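Long-range contacts in 3-dehydroquinate dehydratase (Geobacillus kaustophilus, PDB 2YR1), which probably catalyses, through a Schiff-base intermediate, the cis-dehydration of 3-dehydroquinate to 3-dehydroshikimate in the chorismate pathway: residues 47-52 with 79-84; 52-57 with 84-89; 171-176 with 197-202; 202-207 with 226-231. All coordinates share one frame; numbering follows the deposited sequence.

Interaction 1: residues 47-52 with 79-84; sequences DLLEWR and IPILFT
Ile79 meets Leu48 and Leu49 through its CG2 methyl, which rests on the backbone of Leu48 and comes within 4.1 Å of Leu49 CB. Pro80 follows: its ring lies against the CD2 branch of Leu48, with Pro80 CB and Leu48 CD2 3.6 Å apart, while Pro80 O accepts a hydrogen bond from Leu49 N at 2.9 Å. Ile81 stands beside Leu49 on the same side of the sheet, and its CA-H faces Leu49 O. Leu82 is bonded through both of its backbone polar atoms. Its N donates to Leu49 O over 2.7 Å at a nearly straight 167°, and its O receives Trp51 N at 3.0 Å; its CD2 methyl runs alongside Glu50 CG. Phe83 lies next to the Trp51 indole, the two rings inclined obliquely, although their closest atoms are modelled too near each other for the fine fit to be trusted. Thr84 completes the backbone pairing, its N donating to Trp51 O at 3.2 Å. On the other face its OG1 donates to the anti lone pair of Glu50 OE2, at 2.8 Å. Glu50 presents that oxygen because CG is anti to the backbone N (chi1 175°) and the chain continues extended. Thr84 CG2 also touches Arg52 CD, whose guanidinium is salt-bridged to Asp54. With the two strands only 20° apart in direction and helix 62-75 packed on Trp51 and Ile81, this is a parallel beta-alpha-beta unit of the TIM barrel, whose Glu50 and Arg52 face carries predicted 3-dehydroquinate-binding residues.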
loop_
_atom_site.group_PDB
_atom_site.type_symbol
_atom_site.label_atom_id
_atom_site.label_comp_id
_atom_site.label_asym_id
_atom_site.label_seq_id
_atom_site.Cartn_x
_atom_site.Cartn_y
_atom_site.Cartn_z
ATOM N N ASP A 47 1.901 18.263 9.782
ATOM C CA ASP A 47 1.004 19.215 9.155
ATOM C C ASP A 47 -0.093 19.644 10.118
ATOM O O ASP A 47 -0.517 20.791 10.101
ATOM C CB ASP A 47 0.392 18.584 7.906
ATOM C CG ASP A 47 1.444 18.130 6.924
ATOM O OD1 ASP A 47 2.270 18.979 6.523
ATOM O OD2 ASP A 47 1.466 16.936 6.556
ATOM N N LEU A 48 -0.538 18.714 10.964
ATOM C CA LEU A 48 -1.603 18.982 11.923
ATOM C C LEU A 48 -1.288 18.372 13.288
ATOM O O LEU A 48 -0.501 17.436 13.398
ATOM C CB LEU A 48 -2.934 18.392 11.441
ATOM C CG LEU A 48 -3.340 18.550 9.975
ATOM C CD1 LEU A 48 -4.690 17.871 9.768
ATOM C CD2 LEU A 48 -3.408 20.021 9.608
ATOM N N LEU A 49 -1.950 18.897 14.313
ATOM C CA LEU A 49 -1.776 18.448 15.688
ATOM C C LEU A 49 -3.136 18.080 16.260
ATOM O O LEU A 49 -4.046 18.912 16.270
ATOM C CB LEU A 49 -1.175 19.591 16.510
ATOM C CG LEU A 49 -0.532 19.331 17.868
ATOM C CD1 LEU A 49 0.691 18.459 17.697
ATOM C CD2 LEU A 49 -0.125 20.661 18.475
ATOM N N GLU A 50 -3.296 16.844 16.720
ATOM C CA GLU A 50 -4.569 16.447 17.305
ATOM C C GLU A 50 -4.434 16.269 18.802
ATOM O O GLU A 50 -3.867 15.283 19.265
ATOM C CB GLU A 50 -5.099 15.128 16.745
ATOM C CG GLU A 50 -6.381 14.706 17.480
ATOM C CD GLU A 50 -6.825 13.286 17.187
ATOM O OE1 GLU A 50 -5.960 12.384 17.094
ATOM O OE2 GLU A 50 -8.045 13.065 17.071
ATOM N N TRP A 51 -4.934 17.203 19.591
ATOM C CA TRP A 51 -4.793 16.927 20.992
ATOM C C TRP A 51 -6.023 16.179 21.437
ATOM O O TRP A 51 -7.158 16.620 21.263
ATOM C CB TRP A 51 -4.458 18.197 21.798
ATOM C CG TRP A 51 -5.523 18.962 22.473
ATOM C CD1 TRP A 51 -6.479 19.733 21.882
ATOM C CD2 TRP A 51 -5.614 19.220 23.884
ATOM N NE1 TRP A 51 -7.148 20.474 22.838
ATOM C CE2 TRP A 51 -6.638 20.176 24.073
ATOM C CE3 TRP A 51 -4.922 18.738 25.005
ATOM C CZ2 TRP A 51 -6.987 20.668 25.339
ATOM C CZ3 TRP A 51 -5.269 19.227 26.262
ATOM C CH2 TRP A 51 -6.295 20.181 26.418
ATOM N N ARG A 52 -5.765 14.966 21.912
ATOM C CA ARG A 52 -6.780 14.059 22.395
ATOM C C ARG A 52 -7.150 14.447 23.828
ATOM O O ARG A 52 -6.767 13.785 24.805
ATOM C CB ARG A 52 -6.241 12.632 22.338
ATOM C CG ARG A 52 -6.305 11.992 20.966
ATOM C CD ARG A 52 -7.746 11.671 20.625
ATOM N NE ARG A 52 -8.331 10.712 21.560
ATOM C CZ ARG A 52 -8.076 9.406 21.544
ATOM N NH1 ARG A 52 -7.249 8.908 20.637
ATOM N NH2 ARG A 52 -8.650 8.596 22.428
ATOM N N ILE A 79 0.701 25.614 12.889
ATOM C CA ILE A 79 0.249 24.235 12.728
ATOM C C ILE A 79 -1.191 24.172 13.199
ATOM O O ILE A 79 -1.514 24.551 14.329
ATOM C CB ILE A 79 1.071 23.197 13.549
ATOM C CG1 ILE A 79 2.466 22.992 12.953
ATOM C CG2 ILE A 79 0.368 21.822 13.496
ATOM C CD1 ILE A 79 3.341 24.193 12.975
ATOM N N PRO A 80 -2.090 23.717 12.318
ATOM C CA PRO A 80 -3.499 23.613 12.671
ATOM C C PRO A 80 -3.688 22.650 13.835
ATOM O O PRO A 80 -3.006 21.613 13.919
ATOM C CB PRO A 80 -4.133 23.090 11.386
ATOM C CG PRO A 80 -3.275 23.677 10.335
ATOM C CD PRO A 80 -1.889 23.491 10.877
ATOM N N ILE A 81 -4.599 22.992 14.739
ATOM C CA ILE A 81 -4.886 22.134 15.877
ATOM C C ILE A 81 -6.304 21.586 15.846
ATOM O O ILE A 81 -7.285 22.348 15.797
ATOM C CB ILE A 81 -4.675 22.866 17.227
ATOM C CG1 ILE A 81 -3.222 23.340 17.346
ATOM C CG2 ILE A 81 -4.974 21.927 18.375
ATOM C CD1 ILE A 81 -2.922 24.090 18.658
ATOM N N LEU A 82 -6.397 20.257 15.862
ATOM C CA LEU A 82 -7.667 19.548 15.866
ATOM C C LEU A 82 -7.943 19.166 17.319
ATOM O O LEU A 82 -7.132 18.473 17.944
ATOM C CB LEU A 82 -7.574 18.291 15.002
ATOM C CG LEU A 82 -8.598 17.158 15.166
ATOM C CD1 LEU A 82 -9.992 17.578 14.717
ATOM C CD2 LEU A 82 -8.120 15.977 14.332
ATOM N N PHE A 83 -9.073 19.642 17.850
ATOM C CA PHE A 83 -9.473 19.373 19.232
ATOM C C PHE A 83 -10.396 18.174 19.216
ATOM O O PHE A 83 -11.459 18.204 18.591
ATOM C CB PHE A 83 -10.208 20.570 19.823
ATOM C CG PHE A 83 -10.644 20.369 21.246
ATOM C CD1 PHE A 83 -9.750 20.540 22.288
ATOM C CD2 PHE A 83 -11.947 19.992 21.543
ATOM C CE1 PHE A 83 -10.137 20.340 23.613
ATOM C CE2 PHE A 83 -12.352 19.790 22.863
ATOM C CZ PHE A 83 -11.436 19.965 23.904
ATOM N N THR A 84 -9.990 17.123 19.922
ATOM C CA THR A 84 -10.735 15.877 19.959
ATOM C C THR A 84 -10.994 15.331 21.361
ATOM O O THR A 84 -10.074 15.224 22.173
ATOM C CB THR A 84 -9.970 14.785 19.190
ATOM O OG1 THR A 84 -9.675 15.250 17.867
ATOM C CG2 THR A 84 -10.779 13.492 19.125
#

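Interaction 2: residues 52-57 with 84-89; sequences RADFFR and TIRSER
The Arg52 guanidinium lies between Arg86 CG over one face and Phe55 CE1 over the other, the latter 3.8 Å above the plane and offset toward the rim. At the guanidinium edge, in plane, sits the Asp54 carboxylate, gripped side-on in a bidentate salt bridge: Arg52 NE donates to Asp54 OD1 and Arg52 NH2 to Asp54 OD2, each at 2.9 Å on a syn lone pair, with Gln93 N also bonded to Asp54 OD2. Asp54 OD1 takes a weak bond from Arg86 N at 3.2 Å, so one carboxylate ties the arginine of its own loop to the backbone of the other. Arg86 CB reaches within 3.4 Å of Arg52 NH2, yet with CG anti to the backbone N (chi1 -175°) its chain leads on past Arg52. Arg52 NE and Arg86 NE are 4.5 Å apart, like charges that the Asp54 carboxylate would partly offset. At the strand ends, Ala53 N makes a weak, bent bond to Thr84 O, and Ala53 CB packs on Ile85 CG1 at 3.8 Å. Both loops follow strands, 48-52 and 81-84; the first leads to helix 62-75, on which Phe56 packs, the second toward helix 99-112, while Arg86 reaches His147 on strand 141-148.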
loop_
_atom_site.group_PDB
_atom_site.type_symbol
_atom_site.label_atom_id
_atom_site.label_comp_id
_atom_site.label_asym_id
_atom_site.label_seq_id
_atom_site.Cartn_x
_atom_site.Cartn_y
_atom_site.Cartn_z
ATOM N N ARG A 52 -5.765 14.966 21.912
ATOM C CA ARG A 52 -6.780 14.059 22.395
ATOM C C ARG A 52 -7.150 14.447 23.828
ATOM O O ARG A 52 -6.767 13.785 24.805
ATOM C CB ARG A 52 -6.241 12.632 22.338
ATOM C CG ARG A 52 -6.305 11.992 20.966
ATOM C CD ARG A 52 -7.746 11.671 20.625
ATOM N NE ARG A 52 -8.331 10.712 21.560
ATOM C CZ ARG A 52 -8.076 9.406 21.544
ATOM N NH1 ARG A 52 -7.249 8.908 20.637
ATOM N NH2 ARG A 52 -8.650 8.596 22.428
ATOM N N ALA A 53 -7.918 15.527 23.930
ATOM C CA ALA A 53 -8.337 16.076 25.210
ATOM C C ALA A 53 -8.990 15.090 26.170
ATOM O O ALA A 53 -9.127 15.389 27.361
ATOM C CB ALA A 53 -9.253 17.275 24.977
ATOM N N ASP A 54 -9.390 13.919 25.683
ATOM C CA ASP A 54 -10.022 12.956 26.572
ATOM C C ASP A 54 -9.050 12.276 27.537
ATOM O O ASP A 54 -9.461 11.453 28.364
ATOM C CB ASP A 54 -10.822 11.920 25.780
ATOM C CG ASP A 54 -10.060 11.351 24.607
ATOM O OD1 ASP A 54 -9.582 12.136 23.763
ATOM O OD2 ASP A 54 -9.958 10.110 24.525
ATOM N N PHE A 55 -7.771 12.628 27.432
ATOM C CA PHE A 55 -6.742 12.089 28.322
ATOM C C PHE A 55 -6.590 13.019 29.532
ATOM O O PHE A 55 -6.229 12.585 30.625
ATOM C CB PHE A 55 -5.391 11.989 27.604
ATOM C CG PHE A 55 -5.228 10.739 26.786
ATOM C CD1 PHE A 55 -5.896 10.590 25.576
ATOM C CD2 PHE A 55 -4.430 9.692 27.247
ATOM C CE1 PHE A 55 -5.775 9.416 24.836
ATOM C CE2 PHE A 55 -4.302 8.514 26.514
ATOM C CZ PHE A 55 -4.978 8.376 25.306
ATOM N N PHE A 56 -6.874 14.299 29.300
ATOM C CA PHE A 56 -6.798 15.369 30.295
ATOM C C PHE A 56 -7.650 15.018 31.520
ATOM O O PHE A 56 -8.879 14.905 31.420
ATOM C CB PHE A 56 -7.329 16.653 29.646
ATOM C CG PHE A 56 -6.847 17.920 30.278
ATOM C CD1 PHE A 56 -5.580 18.415 29.991
ATOM C CD2 PHE A 56 -7.686 18.657 31.110
ATOM C CE1 PHE A 56 -5.158 19.630 30.517
ATOM C CE2 PHE A 56 -7.270 19.878 31.642
ATOM C CZ PHE A 56 -6.007 20.367 31.344
ATOM N N ARG A 57 -7.017 14.838 32.678
ATOM C CA ARG A 57 -7.797 14.505 33.870
ATOM C C ARG A 57 -8.669 15.670 34.345
ATOM O O ARG A 57 -9.789 15.452 34.779
ATOM C CB ARG A 57 -6.896 14.028 35.025
ATOM C CG ARG A 57 -6.749 12.504 35.118
ATOM C CD ARG A 57 -6.271 12.028 36.502
ATOM N NE ARG A 57 -4.978 12.601 36.880
ATOM C CZ ARG A 57 -4.804 13.811 37.417
ATOM N NH1 ARG A 57 -5.845 14.599 37.659
ATOM N NH2 ARG A 57 -3.578 14.242 37.689
ATOM N N THR A 84 -9.990 17.123 19.922
ATOM C CA THR A 84 -10.735 15.877 19.959
ATOM C C THR A 84 -10.994 15.331 21.361
ATOM O O THR A 84 -10.074 15.224 22.173
ATOM C CB THR A 84 -9.970 14.785 19.190
ATOM O OG1 THR A 84 -9.675 15.250 17.867
ATOM C CG2 THR A 84 -10.779 13.492 19.125
ATOM N N ILE A 85 -12.248 14.987 21.635
ATOM C CA ILE A 85 -12.634 14.363 22.898
ATOM C C ILE A 85 -13.287 13.051 22.483
ATOM O O ILE A 85 -14.503 12.961 22.317
ATOM C CB ILE A 85 -13.636 15.220 23.709
ATOM C CG1 ILE A 85 -12.936 16.477 24.234
ATOM C CG2 ILE A 85 -14.180 14.415 24.863
ATOM C CD1 ILE A 85 -13.859 17.455 24.974
ATOM N N ARG A 86 -12.457 12.033 22.299
ATOM C CA ARG A 86 -12.928 10.725 21.874
ATOM C C ARG A 86 -13.831 10.049 22.902
ATOM O O ARG A 86 -13.475 9.928 24.065
ATOM C CB ARG A 86 -11.731 9.809 21.564
ATOM C CG ARG A 86 -12.105 8.434 20.982
ATOM C CD ARG A 86 -12.475 8.529 19.499
ATOM N NE ARG A 86 -11.335 8.948 18.680
ATOM C CZ ARG A 86 -11.292 10.060 17.948
ATOM N NH1 ARG A 86 -12.329 10.886 17.921
ATOM N NH2 ARG A 86 -10.199 10.348 17.242
ATOM N N SER A 87 -15.007 9.620 22.461
ATOM C CA SER A 87 -15.939 8.927 23.334
ATOM C C SER A 87 -15.223 7.697 23.884
ATOM O O SER A 87 -14.195 7.282 23.336
ATOM C CB SER A 87 -17.160 8.477 22.546
ATOM O OG SER A 87 -17.860 7.487 23.266
ATOM N N GLU A 88 -15.756 7.113 24.958
ATOM C CA GLU A 88 -15.134 5.928 25.534
ATOM C C GLU A 88 -15.579 4.730 24.712
ATOM O O GLU A 88 -14.821 3.773 24.519
ATOM C CB GLU A 88 -15.544 5.755 27.001
ATOM C CG GLU A 88 -14.692 4.740 27.771
ATOM C CD GLU A 88 -14.890 4.841 29.280
ATOM O OE1 GLU A 88 -16.051 5.016 29.706
ATOM O OE2 GLU A 88 -13.893 4.737 30.035
ATOM N N ARG A 89 -16.811 4.801 24.214
ATOM C CA ARG A 89 -17.373 3.738 23.396
ATOM C C ARG A 89 -16.678 3.641 22.037
ATOM O O ARG A 89 -17.003 2.770 21.231
ATOM C CB ARG A 89 -18.868 3.977 23.179
ATOM C CG ARG A 89 -19.186 5.245 22.417
ATOM C CD ARG A 89 -20.687 5.458 22.307
ATOM N NE ARG A 89 -21.294 4.664 21.242
ATOM C CZ ARG A 89 -22.595 4.402 21.163
ATOM N NH1 ARG A 89 -23.413 4.869 22.094
ATOM N NH2 ARG A 89 -23.084 3.699 20.145
#

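Interaction 3: residues 171-176 with 197-202; sequences DIAKVA and RELAIP
Ala173 N donates to Pro202 O over 3.1 Å with an N-H...O angle of 169°, the one hydrogen bond between residues 171-176 and 197-202. It marks the point where the chain, returning from helix 182-198, comes alongside strand 172-177 to begin strand 203-207, and so closes a beta-alpha-beta crossover of the TIM barrel. The same carbonyl oxygen receives a CA-H contact from Ile172, with Ile172 CA 3.5 Å from Pro202 O, so two successive residues converge on one acceptor. One residue earlier, Asp171 O lies against carbon: Ile201 CB and Pro202 CD are each 3.3 Å from it. The carboxylate of Asp171 turns elsewhere, to a salt bridge with Arg132.

Ile201 contributes a side chain that reaches along the strand. Its CG1 stands between the backbone N and the carbonyl carbon (chi1 63°), and the extended second torsion (chi2 174°) carries CD1 over the start of the strand, 3.8 Å from Ala173 N. Ala173 CB points to the side covered by helix 155-167 and is touched there by two methyls, Ile201 CD1 at 4.2 Å and Leu199 CD1 from the residues that follow the helix. Next to Ala173, Lys174, the predicted Schiff-base lysine, sends its extended side chain away from this contact toward Ser145 and His147. The contact is thus apolar around a single backbone bond, at the start of the strand that carries Lys174. On the Ile172 flank, Ile172 CG1 stands 4.3 Å from Pro202 CB.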
loop_
_atom_site.group_PDB
_atom_site.type_symbol
_atom_site.label_atom_id
_atom_site.label_comp_id
_atom_site.label_asym_id
_atom_site.label_seq_id
_atom_site.Cartn_x
_atom_site.Cartn_y
_atom_site.Cartn_z
ATOM N N ASP A 171 -17.319 18.852 7.535
ATOM C CA ASP A 171 -16.400 19.474 6.604
ATOM C C ASP A 171 -15.439 18.376 6.155
ATOM O O ASP A 171 -14.862 18.430 5.064
ATOM C CB ASP A 171 -15.619 20.608 7.265
ATOM C CG ASP A 171 -16.484 21.848 7.517
ATOM O OD1 ASP A 171 -17.118 22.334 6.560
ATOM O OD2 ASP A 171 -16.530 22.324 8.663
ATOM N N ILE A 172 -15.281 17.382 7.025
ATOM C CA ILE A 172 -14.413 16.239 6.774
ATOM C C ILE A 172 -15.085 15.035 7.413
ATOM O O ILE A 172 -15.564 15.121 8.537
ATOM C CB ILE A 172 -13.022 16.421 7.434
ATOM C CG1 ILE A 172 -12.326 17.643 6.835
ATOM C CG2 ILE A 172 -12.197 15.151 7.273
ATOM C CD1 ILE A 172 -10.911 17.864 7.335
ATOM N N ALA A 173 -15.128 13.922 6.684
ATOM C CA ALA A 173 -15.741 12.693 7.178
ATOM C C ALA A 173 -14.637 11.728 7.587
ATOM O O ALA A 173 -13.681 11.525 6.831
ATOM C CB ALA A 173 -16.588 12.064 6.088
ATOM N N LYS A 174 -14.747 11.137 8.774
ATOM C CA LYS A 174 -13.707 10.210 9.206
ATOM C C LYS A 174 -14.226 8.851 9.678
ATOM O O LYS A 174 -15.196 8.778 10.436
ATOM C CB LYS A 174 -12.860 10.858 10.311
ATOM C CG LYS A 174 -11.825 9.920 10.950
ATOM C CD LYS A 174 -11.064 10.586 12.100
ATOM C CE LYS A 174 -10.209 9.558 12.820
ATOM N NZ LYS A 174 -9.833 9.952 14.200
ATOM N N VAL A 175 -13.612 7.770 9.194
ATOM C CA VAL A 175 -13.983 6.423 9.642
ATOM C C VAL A 175 -12.729 5.576 9.895
ATOM O O VAL A 175 -11.822 5.525 9.058
ATOM C CB VAL A 175 -14.868 5.633 8.621
ATOM C CG1 VAL A 175 -16.230 6.317 8.422
ATOM C CG2 VAL A 175 -14.154 5.511 7.304
ATOM N N ALA A 176 -12.664 4.924 11.053
ATOM C CA ALA A 176 -11.523 4.049 11.334
ATOM C C ALA A 176 -12.047 2.645 11.680
ATOM O O ALA A 176 -13.096 2.506 12.309
ATOM C CB ALA A 176 -10.664 4.627 12.483
ATOM N N ARG A 197 -15.639 9.121 -4.541
ATOM C CA ARG A 197 -16.379 9.426 -5.747
ATOM C C ARG A 197 -17.802 9.919 -5.464
ATOM O O ARG A 197 -18.438 10.501 -6.339
ATOM C CB ARG A 197 -16.423 8.181 -6.631
ATOM C CG ARG A 197 -15.164 8.009 -7.446
ATOM C CD ARG A 197 -15.043 6.614 -7.965
ATOM N NE ARG A 197 -14.210 6.544 -9.163
ATOM C CZ ARG A 197 -13.011 7.101 -9.280
ATOM N NH1 ARG A 197 -12.494 7.787 -8.266
ATOM N NH2 ARG A 197 -12.319 6.956 -10.404
ATOM N N GLU A 198 -18.286 9.697 -4.240
ATOM C CA GLU A 198 -19.644 10.095 -3.859
ATOM C C GLU A 198 -19.753 11.408 -3.075
ATOM O O GLU A 198 -20.707 12.166 -3.276
ATOM C CB GLU A 198 -20.308 8.970 -3.057
ATOM C CG GLU A 198 -21.776 9.201 -2.722
ATOM C CD GLU A 198 -22.710 9.002 -3.914
ATOM O OE1 GLU A 198 -22.910 7.849 -4.349
ATOM O OE2 GLU A 198 -23.246 10.007 -4.419
ATOM N N LEU A 199 -18.786 11.686 -2.194
ATOM C CA LEU A 199 -18.812 12.906 -1.384
ATOM C C LEU A 199 -18.076 14.105 -1.972
ATOM O O LEU A 199 -17.150 13.962 -2.766
ATOM C CB LEU A 199 -18.249 12.635 0.019
ATOM C CG LEU A 199 -18.760 11.405 0.770
ATOM C CD1 LEU A 199 -18.526 11.598 2.253
ATOM C CD2 LEU A 199 -20.220 11.178 0.488
ATOM N N ALA A 200 -18.486 15.303 -1.565
ATOM C CA ALA A 200 -17.843 16.510 -2.066
ATOM C C ALA A 200 -16.773 17.003 -1.096
ATOM O O ALA A 200 -15.984 17.885 -1.441
ATOM C CB ALA A 200 -18.899 17.614 -2.300
ATOM N N ILE A 201 -16.728 16.422 0.104
ATOM C CA ILE A 201 -15.769 16.848 1.133
ATOM C C ILE A 201 -14.625 15.832 1.329
ATOM O O ILE A 201 -14.727 14.690 0.886
ATOM C CB ILE A 201 -16.479 17.033 2.491
ATOM C CG1 ILE A 201 -17.036 15.685 2.958
ATOM C CG2 ILE A 201 -17.612 18.059 2.367
ATOM C CD1 ILE A 201 -17.646 15.698 4.382
ATOM N N PRO A 202 -13.522 16.256 1.969
ATOM C CA PRO A 202 -12.368 15.374 2.222
ATOM C C PRO A 202 -12.758 14.208 3.129
ATOM O O PRO A 202 -13.697 14.308 3.917
ATOM C CB PRO A 202 -11.352 16.306 2.897
ATOM C CG PRO A 202 -11.663 17.650 2.235
ATOM C CD PRO A 202 -13.179 17.666 2.275
#

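Interaction 4: residues 202-207 with 226-231; sequences PLITMA and VTFAVG
Met206 reaches Phe228 by a folded side chain: its CG stands between the backbone N and the carbonyl carbon (chi1 57°), and further bends at chi2 and chi3 swing the CE methyl across the gap between the strands. In Phe228, CG beside its own backbone N (chi1 -70°) brings the ring alongside Met206, and the ring's rotation about chi2 turns a face to the methyl. The result is a CH-pi contact, with Met206 CE 4.0 Å from the centroid of the Phe228 ring and 19° off the ring normal, displaced toward the CD2 side, where Met206 CE and Phe228 CD2 are 3.8 Å apart.

Nearer the start of both strands, Ile204 crosses Val226. The CG1 and CD1 arm of Ile204 lies against the CG2 branch of Val226, Ile204 CG1 being 3.8 Å from Val226 CG2, while the other branch, Ile204 CG2, faces Val226 O and approaches Phe228 CE2 at 4.2 Å.

The backbones do not pair directly. The axes of strands 203-207 and 226-228 come no closer than 6.7 Å, and a water bridges the two backbones, 2.7 Å from Thr205 O and 2.7 Å from Val226 O. Outside these segments, Leu203 bonds to the backbone of Ala225 and Thr205 N to Ser224 OG. This is the seam between the seventh and eighth strands of the TIM barrel. Its chemistry implies a closure made by methyl and ring contacts plus one bridging water, in which the buried Val226 N has no hydrogen-bond partner in the model.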
loop_
_atom_site.group_PDB
_atom_site.type_symbol
_atom_site.label_atom_id
_atom_site.label_comp_id
_atom_site.label_asym_id
_atom_site.label_seq_id
_atom_site.Cartn_x
_atom_site.Cartn_y
_atom_site.Cartn_z
ATOM N N PRO A 202 -13.522 16.256 1.969
ATOM C CA PRO A 202 -12.368 15.374 2.222
ATOM C C PRO A 202 -12.758 14.208 3.129
ATOM O O PRO A 202 -13.697 14.308 3.917
ATOM C CB PRO A 202 -11.352 16.306 2.897
ATOM C CG PRO A 202 -11.663 17.650 2.235
ATOM C CD PRO A 202 -13.179 17.666 2.275
ATOM N N LEU A 203 -12.007 13.118 3.026
ATOM C CA LEU A 203 -12.235 11.902 3.794
ATOM C C LEU A 203 -10.969 11.514 4.564
ATOM O O LEU A 203 -9.849 11.739 4.093
ATOM C CB LEU A 203 -12.557 10.764 2.823
ATOM C CG LEU A 203 -13.964 10.309 2.455
ATOM C CD1 LEU A 203 -14.966 11.429 2.589
ATOM C CD2 LEU A 203 -13.919 9.733 1.053
ATOM N N ILE A 204 -11.149 10.941 5.748
ATOM C CA ILE A 204 -10.017 10.452 6.545
ATOM C C ILE A 204 -10.389 9.050 6.923
ATOM O O ILE A 204 -11.370 8.840 7.638
ATOM C CB ILE A 204 -9.800 11.218 7.853
ATOM C CG1 ILE A 204 -9.557 12.697 7.573
ATOM C CG2 ILE A 204 -8.596 10.627 8.624
ATOM C CD1 ILE A 204 -9.512 13.529 8.857
ATOM N N THR A 205 -9.621 8.077 6.445
ATOM C CA THR A 205 -9.917 6.696 6.778
ATOM C C THR A 205 -8.643 5.972 7.173
ATOM O O THR A 205 -7.531 6.377 6.797
ATOM C CB THR A 205 -10.540 5.909 5.587
ATOM O OG1 THR A 205 -9.566 5.762 4.555
ATOM C CG2 THR A 205 -11.795 6.603 5.034
ATOM N N MET A 206 -8.813 4.901 7.940
ATOM C CA MET A 206 -7.692 4.072 8.365
ATOM C C MET A 206 -8.147 2.734 8.937
ATOM O O MET A 206 -9.261 2.603 9.460
ATOM C CB MET A 206 -6.824 4.788 9.425
ATOM C CG MET A 206 -7.569 5.225 10.683
ATOM S SD MET A 206 -8.326 6.863 10.490
ATOM C CE MET A 206 -6.967 7.952 10.923
ATOM N N ALA A 207 -7.290 1.736 8.777
ATOM C CA ALA A 207 -7.496 0.417 9.369
ATOM C C ALA A 207 -6.374 0.521 10.409
ATOM O O ALA A 207 -5.235 0.883 10.073
ATOM C CB ALA A 207 -7.195 -0.704 8.368
ATOM N N VAL A 226 -5.853 12.565 5.217
ATOM C CA VAL A 226 -5.035 12.732 6.403
ATOM C C VAL A 226 -4.596 11.380 6.948
ATOM O O VAL A 226 -5.373 10.439 6.917
ATOM C CB VAL A 226 -5.827 13.406 7.525
ATOM C CG1 VAL A 226 -4.931 13.591 8.738
ATOM C CG2 VAL A 226 -6.403 14.716 7.050
ATOM N N THR A 227 -3.356 11.279 7.414
ATOM C CA THR A 227 -2.880 10.025 8.016
ATOM C C THR A 227 -2.312 10.404 9.392
ATOM O O THR A 227 -1.657 11.440 9.533
ATOM C CB THR A 227 -1.783 9.321 7.163
ATOM O OG1 THR A 227 -1.422 8.072 7.776
ATOM C CG2 THR A 227 -0.521 10.190 7.073
ATOM N N PHE A 228 -2.601 9.588 10.405
ATOM C CA PHE A 228 -2.125 9.849 11.752
ATOM C C PHE A 228 -0.825 9.094 12.052
ATOM O O PHE A 228 -0.764 7.867 11.914
ATOM C CB PHE A 228 -3.192 9.472 12.785
ATOM C CG PHE A 228 -4.405 10.384 12.791
ATOM C CD1 PHE A 228 -5.134 10.564 13.961
ATOM C CD2 PHE A 228 -4.823 11.046 11.640
ATOM C CE1 PHE A 228 -6.259 11.396 13.985
ATOM C CE2 PHE A 228 -5.952 11.880 11.652
ATOM C CZ PHE A 228 -6.666 12.054 12.825
ATOM N N ALA A 229 0.205 9.836 12.464
ATOM C CA ALA A 229 1.512 9.240 12.776
ATOM C C ALA A 229 1.955 9.600 14.190
ATOM O O ALA A 229 1.370 10.485 14.832
ATOM C CB ALA A 229 2.539 9.724 11.786
ATOM N N VAL A 230 2.989 8.928 14.683
ATOM C CA VAL A 230 3.474 9.224 16.028
ATOM C C VAL A 230 4.499 10.348 16.010
ATOM O O VAL A 230 5.507 10.276 15.304
ATOM C CB VAL A 230 4.125 7.995 16.689
ATOM C CG1 VAL A 230 4.702 8.387 18.075
ATOM C CG2 VAL A 230 3.106 6.883 16.834
ATOM N N GLY A 231 4.227 11.393 16.784
ATOM C CA GLY A 231 5.146 12.516 16.878
ATOM C C GLY A 231 5.859 12.417 18.221
ATOM O O GLY A 231 6.981 12.913 18.391
HETATM O O HOH W 1 -5.643 7.976 7.860
#

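All four interactions belong to one TIM barrel. Interactions 1 and 2 are continuous, sharing Arg52 and Thr84, and interactions 3 and 4 share Pro202 and adjoin through the pairing of strands 172-177 and 203-207, where Ala173 O is 2.8 Å from Ile204 N. The pairs meet at the predicted active site. Arg86 NH2 of interaction 2 stands 3.1 Å from Lys174 NZ on a strand of interaction 3, like charges close together, and forms a long, weak ion pair with Glu50 OE2 of interaction 1, 3.5 Å away. Glu50 OE1 in turn lies 3.3 Å from Phe228 CE1 of interaction 4. Thus contacts whose centres are 12 to 22 Å apart converge through side chains inside the barrel.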